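Local coordinates for protein STM4351 (PDB 2Y7I) that binds arginine with high specificity as a periplasmic solute-binding protein, probably delivering it for uptake into the cell, at residues 113-127 with 151-163. Residues are numbered along the deposited sequence; the frame is centred on the assembly and turned at random.
Sequences KKVGLENGTTHQRYL and NNRLEGVFGDVAA. With ARG (arginine), chain C; ACT (acetate ion), chain G.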
loop_
_atom_site.group_PDB
_atom_site.type_symbol
_atom_site.label_atom_id
_atom_site.label_comp_id
_atom_site.label_asym_id
_atom_site.label_seq_id
_atom_site.Cartn_x
_atom_site.Cartn_y
_atom_site.Cartn_z
ATOM N N LYS A 113 36.826 -4.896 -16.562
ATOM C CA LYS A 113 36.007 -4.063 -17.432
ATOM C C LYS A 113 35.426 -2.894 -16.651
ATOM O O LYS A 113 35.468 -2.874 -15.410
ATOM C CB LYS A 113 34.894 -4.891 -18.107
ATOM C CG LYS A 113 35.383 -6.143 -18.885
ATOM C CD LYS A 113 36.220 -5.786 -20.112
ATOM C CE LYS A 113 36.660 -7.047 -20.851
ATOM N NZ LYS A 113 37.570 -6.729 -21.970
ATOM N N LYS A 114 34.902 -1.918 -17.386
ATOM C CA LYS A 114 34.346 -0.701 -16.803
ATOM C C LYS A 114 32.838 -0.798 -16.693
ATOM O O LYS A 114 32.149 -1.065 -17.684
ATOM C CB LYS A 114 34.732 0.530 -17.636
ATOM C CG LYS A 114 36.217 0.892 -17.571
ATOM C CD LYS A 114 36.547 2.089 -18.465
ATOM C CE LYS A 114 37.933 2.615 -18.156
ATOM N NZ LYS A 114 38.243 3.904 -18.872
ATOM N N VAL A 115 32.331 -0.585 -15.484
ATOM C CA VAL A 115 30.895 -0.556 -15.246
ATOM C C VAL A 115 30.492 0.778 -14.602
ATOM O O VAL A 115 31.021 1.168 -13.561
ATOM C CB VAL A 115 30.427 -1.769 -14.405
ATOM C CG1 VAL A 115 28.946 -1.648 -14.058
ATOM C CG2 VAL A 115 30.663 -3.057 -15.160
ATOM N N GLY A 116 29.563 1.477 -15.255
ATOM C CA GLY A 116 29.101 2.774 -14.780
ATOM C C GLY A 116 28.009 2.636 -13.735
ATOM O O GLY A 116 27.202 1.701 -13.773
ATOM N N LEU A 117 27.985 3.575 -12.798
ATOM C CA LEU A 117 26.996 3.600 -11.721
ATOM C C LEU A 117 26.953 5.006 -11.144
ATOM O O LEU A 117 27.779 5.850 -11.493
ATOM C CB LEU A 117 27.320 2.559 -10.639
ATOM C CG LEU A 117 28.802 2.397 -10.256
ATOM C CD1 LEU A 117 29.294 3.514 -9.335
ATOM C CD2 LEU A 117 29.063 1.048 -9.623
ATOM N N GLU A 118 25.992 5.271 -10.265
ATOM C CA GLU A 118 25.823 6.620 -9.719
ATOM C C GLU A 118 26.555 6.792 -8.391
ATOM O O GLU A 118 26.522 5.896 -7.549
ATOM C CB GLU A 118 24.337 6.897 -9.511
ATOM C CG GLU A 118 23.897 8.347 -9.594
ATOM C CD GLU A 118 22.385 8.455 -9.769
ATOM O OE1 GLU A 118 21.689 7.743 -9.042
ATOM O OE2 GLU A 118 21.902 9.190 -10.663
ATOM N N ASN A 119 27.200 7.948 -8.217
ATOM C CA ASN A 119 27.845 8.323 -6.954
ATOM C C ASN A 119 26.836 8.300 -5.821
ATOM O O ASN A 119 25.708 8.740 -6.001
ATOM C CB ASN A 119 28.426 9.737 -7.051
ATOM C CG ASN A 119 29.812 9.760 -7.639
ATOM O OD1 ASN A 119 30.672 8.971 -7.244
ATOM N ND2 ASN A 119 30.046 10.674 -8.582
ATOM N N GLY A 120 27.245 7.805 -4.657
ATOM C CA GLY A 120 26.401 7.855 -3.451
ATOM C C GLY A 120 25.396 6.725 -3.274
ATOM O O GLY A 120 24.671 6.680 -2.260
ATOM N N THR A 121 25.381 5.793 -4.226
ATOM C CA THR A 121 24.367 4.725 -4.248
ATOM C C THR A 121 24.791 3.428 -3.559
ATOM O O THR A 121 25.983 3.179 -3.330
ATOM C CB THR A 121 23.895 4.389 -5.699
ATOM O OG1 THR A 121 24.987 3.846 -6.461
ATOM C CG2 THR A 121 23.356 5.622 -6.379
ATOM N N THR A 122 23.793 2.601 -3.261
ATOM C CA THR A 122 23.999 1.209 -2.846
ATOM C C THR A 122 24.849 0.476 -3.872
ATOM O O THR A 122 25.731 -0.310 -3.520
ATOM C CB THR A 122 22.647 0.481 -2.756
ATOM O OG1 THR A 122 21.911 0.744 -3.951
ATOM C CG2 THR A 122 21.835 1.003 -1.571
ATOM N N HIS A 123 24.576 0.740 -5.145
ATOM C CA HIS A 123 25.258 0.065 -6.235
ATOM C C HIS A 123 26.742 0.352 -6.232
ATOM O O HIS A 123 27.552 -0.550 -6.465
ATOM C CB HIS A 123 24.628 0.457 -7.570
ATOM C CG HIS A 123 23.139 0.400 -7.551
ATOM N ND1 HIS A 123 22.446 -0.757 -7.254
ATOM C CD2 HIS A 123 22.204 1.363 -7.742
ATOM C CE1 HIS A 123 21.148 -0.509 -7.289
ATOM N NE2 HIS A 123 20.974 0.767 -7.577
ATOM N N GLN A 124 27.102 1.605 -5.960
ATOM C CA GLN A 124 28.497 1.991 -5.894
ATOM C C GLN A 124 29.196 1.239 -4.763
ATOM O O GLN A 124 30.280 0.690 -4.958
ATOM C CB GLN A 124 28.628 3.504 -5.692
ATOM C CG GLN A 124 30.058 3.982 -5.454
ATOM C CD GLN A 124 30.145 5.505 -5.384
ATOM O OE1 GLN A 124 29.529 6.139 -4.518
ATOM N NE2 GLN A 124 30.921 6.094 -6.293
ATOM N N ARG A 125 28.559 1.197 -3.593
ATOM C CA ARG A 125 29.152 0.544 -2.430
ATOM C C ARG A 125 29.293 -0.960 -2.666
ATOM O O ARG A 125 30.359 -1.536 -2.401
ATOM C CB ARG A 125 28.351 0.838 -1.156
ATOM C CG ARG A 125 29.093 0.459 0.122
ATOM C CD ARG A 125 28.385 0.982 1.380
ATOM N NE ARG A 125 27.198 0.201 1.749
ATOM C CZ ARG A 125 27.210 -0.868 2.543
ATOM N NH1 ARG A 125 28.352 -1.325 3.048
ATOM N NH2 ARG A 125 26.070 -1.492 2.829
ATOM N N TYR A 126 28.236 -1.582 -3.188
ATOM C CA TYR A 126 28.286 -3.004 -3.524
ATOM C C TYR A 126 29.442 -3.351 -4.459
ATOM O O TYR A 126 30.213 -4.267 -4.154
ATOM C CB TYR A 126 26.956 -3.548 -4.095
ATOM C CG TYR A 126 27.116 -4.978 -4.567
ATOM C CD1 TYR A 126 27.140 -6.041 -3.659
ATOM C CD2 TYR A 126 27.322 -5.259 -5.911
ATOM C CE1 TYR A 126 27.330 -7.354 -4.089
ATOM C CE2 TYR A 126 27.516 -6.561 -6.350
ATOM C CZ TYR A 126 27.524 -7.599 -5.436
ATOM O OH TYR A 126 27.721 -8.879 -5.884
ATOM N N LEU A 127 29.547 -2.656 -5.599
ATOM C CA LEU A 127 30.614 -2.975 -6.566
ATOM C C LEU A 127 32.003 -2.749 -5.996
ATOM O O LEU A 127 32.915 -3.551 -6.231
ATOM C CB LEU A 127 30.484 -2.175 -7.855
ATOM C CG LEU A 127 29.810 -2.703 -9.124
ATOM C CD1 LEU A 127 30.631 -2.202 -10.328
ATOM C CD2 LEU A 127 29.640 -4.225 -9.206
ATOM N N ASN A 151 28.223 4.572 -26.324
ATOM C CA ASN A 151 29.429 5.017 -27.030
ATOM C C ASN A 151 30.640 4.108 -26.787
ATOM O O ASN A 151 31.760 4.454 -27.159
ATOM C CB ASN A 151 29.774 6.457 -26.631
ATOM C CG ASN A 151 28.883 7.488 -27.315
ATOM O OD1 ASN A 151 28.606 8.556 -26.765
ATOM N ND2 ASN A 151 28.430 7.169 -28.521
ATOM N N ASN A 152 30.402 2.954 -26.161
ATOM C CA ASN A 152 31.456 1.978 -25.811
ATOM C C ASN A 152 32.544 2.415 -24.826
ATOM O O ASN A 152 33.624 1.820 -24.776
ATOM C CB ASN A 152 32.084 1.341 -27.068
ATOM C CG ASN A 152 31.394 0.061 -27.466
ATOM O OD1 ASN A 152 30.621 0.036 -28.423
ATOM N ND2 ASN A 152 31.650 -1.014 -26.718
ATOM N N ARG A 153 32.262 3.449 -24.044
ATOM C CA ARG A 153 33.188 3.863 -22.998
ATOM C C ARG A 153 33.050 2.993 -21.752
ATOM O O ARG A 153 33.917 3.001 -20.867
ATOM C CB ARG A 153 32.992 5.336 -22.661
ATOM C CG ARG A 153 33.778 6.249 -23.572
ATOM C CD ARG A 153 33.693 7.690 -23.111
ATOM N NE ARG A 153 35.002 8.348 -23.159
ATOM C CZ ARG A 153 35.758 8.587 -22.088
ATOM N NH1 ARG A 153 35.338 8.227 -20.876
ATOM N NH2 ARG A 153 36.931 9.198 -22.225
ATOM N N LEU A 154 31.949 2.248 -21.690
ATOM C CA LEU A 154 31.694 1.326 -20.596
ATOM C C LEU A 154 31.249 0.002 -21.164
ATOM O O LEU A 154 30.716 -0.045 -22.276
ATOM C CB LEU A 154 30.575 1.852 -19.689
ATOM C CG LEU A 154 30.712 3.224 -19.027
ATOM C CD1 LEU A 154 29.370 3.601 -18.404
ATOM C CD2 LEU A 154 31.820 3.216 -17.980
ATOM N N GLU A 155 31.456 -1.066 -20.400
ATOM C CA GLU A 155 30.906 -2.372 -20.762
ATOM C C GLU A 155 29.546 -2.646 -20.132
ATOM O O GLU A 155 28.780 -3.467 -20.636
ATOM C CB GLU A 155 31.890 -3.499 -20.443
ATOM C CG GLU A 155 33.103 -3.494 -21.365
ATOM C CD GLU A 155 32.705 -3.590 -22.831
ATOM O OE1 GLU A 155 32.384 -4.705 -23.283
ATOM O OE2 GLU A 155 32.711 -2.552 -23.533
ATOM N N GLY A 156 29.249 -1.958 -19.034
ATOM C CA GLY A 156 27.958 -2.114 -18.382
ATOM C C GLY A 156 27.552 -0.892 -17.584
ATOM O O GLY A 156 28.342 0.026 -17.379
ATOM N N VAL A 157 26.295 -0.887 -17.164
ATOM C CA VAL A 157 25.761 0.116 -16.244
ATOM C C VAL A 157 24.986 -0.679 -15.201
ATOM O O VAL A 157 24.233 -1.578 -15.552
ATOM C CB VAL A 157 24.875 1.175 -16.958
ATOM C CG1 VAL A 157 24.120 2.049 -15.920
ATOM C CG2 VAL A 157 25.735 2.096 -17.864
ATOM N N PHE A 158 25.216 -0.365 -13.928
ATOM C CA PHE A 158 24.727 -1.158 -12.791
ATOM C C PHE A 158 23.763 -0.291 -11.981
ATOM O O PHE A 158 24.134 0.803 -11.551
ATOM C CB PHE A 158 25.951 -1.582 -11.962
ATOM C CG PHE A 158 25.655 -2.431 -10.756
ATOM C CD1 PHE A 158 24.907 -3.604 -10.853
ATOM C CD2 PHE A 158 26.212 -2.089 -9.526
ATOM C CE1 PHE A 158 24.671 -4.407 -9.721
ATOM C CE2 PHE A 158 25.996 -2.883 -8.384
ATOM C CZ PHE A 158 25.220 -4.041 -8.484
ATOM N N GLY A 159 22.523 -0.764 -11.821
ATOM C CA GLY A 159 21.476 -0.010 -11.119
ATOM C C GLY A 159 20.250 -0.830 -10.751
ATOM O O GLY A 159 20.273 -2.069 -10.844
ATOM N N ASP A 160 19.173 -0.151 -10.333
ATOM C CA ASP A 160 17.938 -0.851 -9.941
ATOM C C ASP A 160 17.262 -1.471 -11.154
ATOM O O ASP A 160 17.247 -0.882 -12.234
ATOM C CB ASP A 160 16.961 0.072 -9.177
ATOM C CG ASP A 160 17.419 0.348 -7.743
ATOM O OD1 ASP A 160 17.219 -0.511 -6.867
ATOM O OD2 ASP A 160 17.987 1.419 -7.483
ATOM N N VAL A 161 16.708 -2.668 -10.967
ATOM C CA VAL A 161 16.089 -3.401 -12.071
ATOM C C VAL A 161 15.001 -2.608 -12.793
ATOM O O VAL A 161 14.935 -2.651 -14.019
ATOM C CB VAL A 161 15.640 -4.858 -11.678
ATOM C CG1 VAL A 161 14.568 -4.857 -10.584
ATOM C CG2 VAL A 161 15.201 -5.638 -12.909
ATOM N N ALA A 162 14.180 -1.864 -12.040
ATOM C CA ALA A 162 13.114 -1.056 -12.639
ATOM C C ALA A 162 13.670 0.026 -13.562
ATOM O O ALA A 162 13.146 0.251 -14.664
ATOM C CB ALA A 162 12.209 -0.429 -11.540
ATOM N N ALA A 163 14.733 0.686 -13.115
ATOM C CA ALA A 163 15.334 1.781 -13.871
ATOM C C ALA A 163 16.008 1.257 -15.134
ATOM O O ALA A 163 15.810 1.800 -16.222
ATOM C CB ALA A 163 16.328 2.539 -13.006
HETATM N N ARG C . 18.232 2.648 -5.028
HETATM C CA ARG C . 19.657 3.081 -5.174
HETATM C C ARG C . 20.153 3.673 -3.861
HETATM O O ARG C . 21.295 4.119 -3.777
HETATM C CB ARG C . 19.813 4.110 -6.314
HETATM C CG ARG C . 18.890 5.336 -6.185
HETATM C CD ARG C . 19.174 6.398 -7.245
HETATM N NE ARG C . 18.075 7.366 -7.290
HETATM C CZ ARG C . 18.026 8.433 -8.085
HETATM N NH1 ARG C . 19.021 8.713 -8.930
HETATM N NH2 ARG C . 16.976 9.226 -8.033
HETATM O OXT ARG C . 19.409 3.736 -2.864
HETATM C C ACT G . 24.865 2.986 1.421
HETATM O O ACT G . 24.382 3.830 2.202
HETATM O OXT ACT G . 24.882 1.799 1.833
HETATM C CH3 ACT G . 25.381 3.376 0.067
#
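F158 reaches from strand 156-160 under helix 122-130, where H123, Y126 and L127 receive it. With CG anti to the backbone N (chi1 -179°), its ring extends from the strand into a largely aromatic and aliphatic setting. L127 lies over one face; H123 turns its edge toward the F158 ring in a T-shaped pair, planes 72° apart. Y126 meets F158 rim to rim, Y126 CD2 lying 3.5 Å from F158 CZ. A large flat side chain suits this place, for its faces and rim can all be used.

Beneath the helix, strands 114-118 and 156-160 run parallel. G116 N gives a hydrogen bond to G156 O (2.8 Å), and F158 N returns one to G116 O (2.9 Å). Because G116 has no side chain, L154 CD1 can settle 3.7 Å from G116 CA.

The H123 ring is sandwiched: G159 CA, 3.7 Å from the ring centroid, makes a CH-pi contact over one face, while T122 OG1 covers the opposite one. Histidine suits this position because its flat ring packs while both nitrogens hydrogen-bond, ND1 with Y187 OH and NE2 to D160 OD2 (3.1 Å). That oxygen lies in the ring plane, but H123 NE2 meets it from above the carboxylate plane.

D160 OD2 also hydrogen-bonds with Y16 OH and the amino group of bound arginine (ARG N, 2.8 Å). H123, itself lining the arginine pocket, and Y16 thus probably hold together the carboxylate whose negative charge probably favours the ligand's ammonium group.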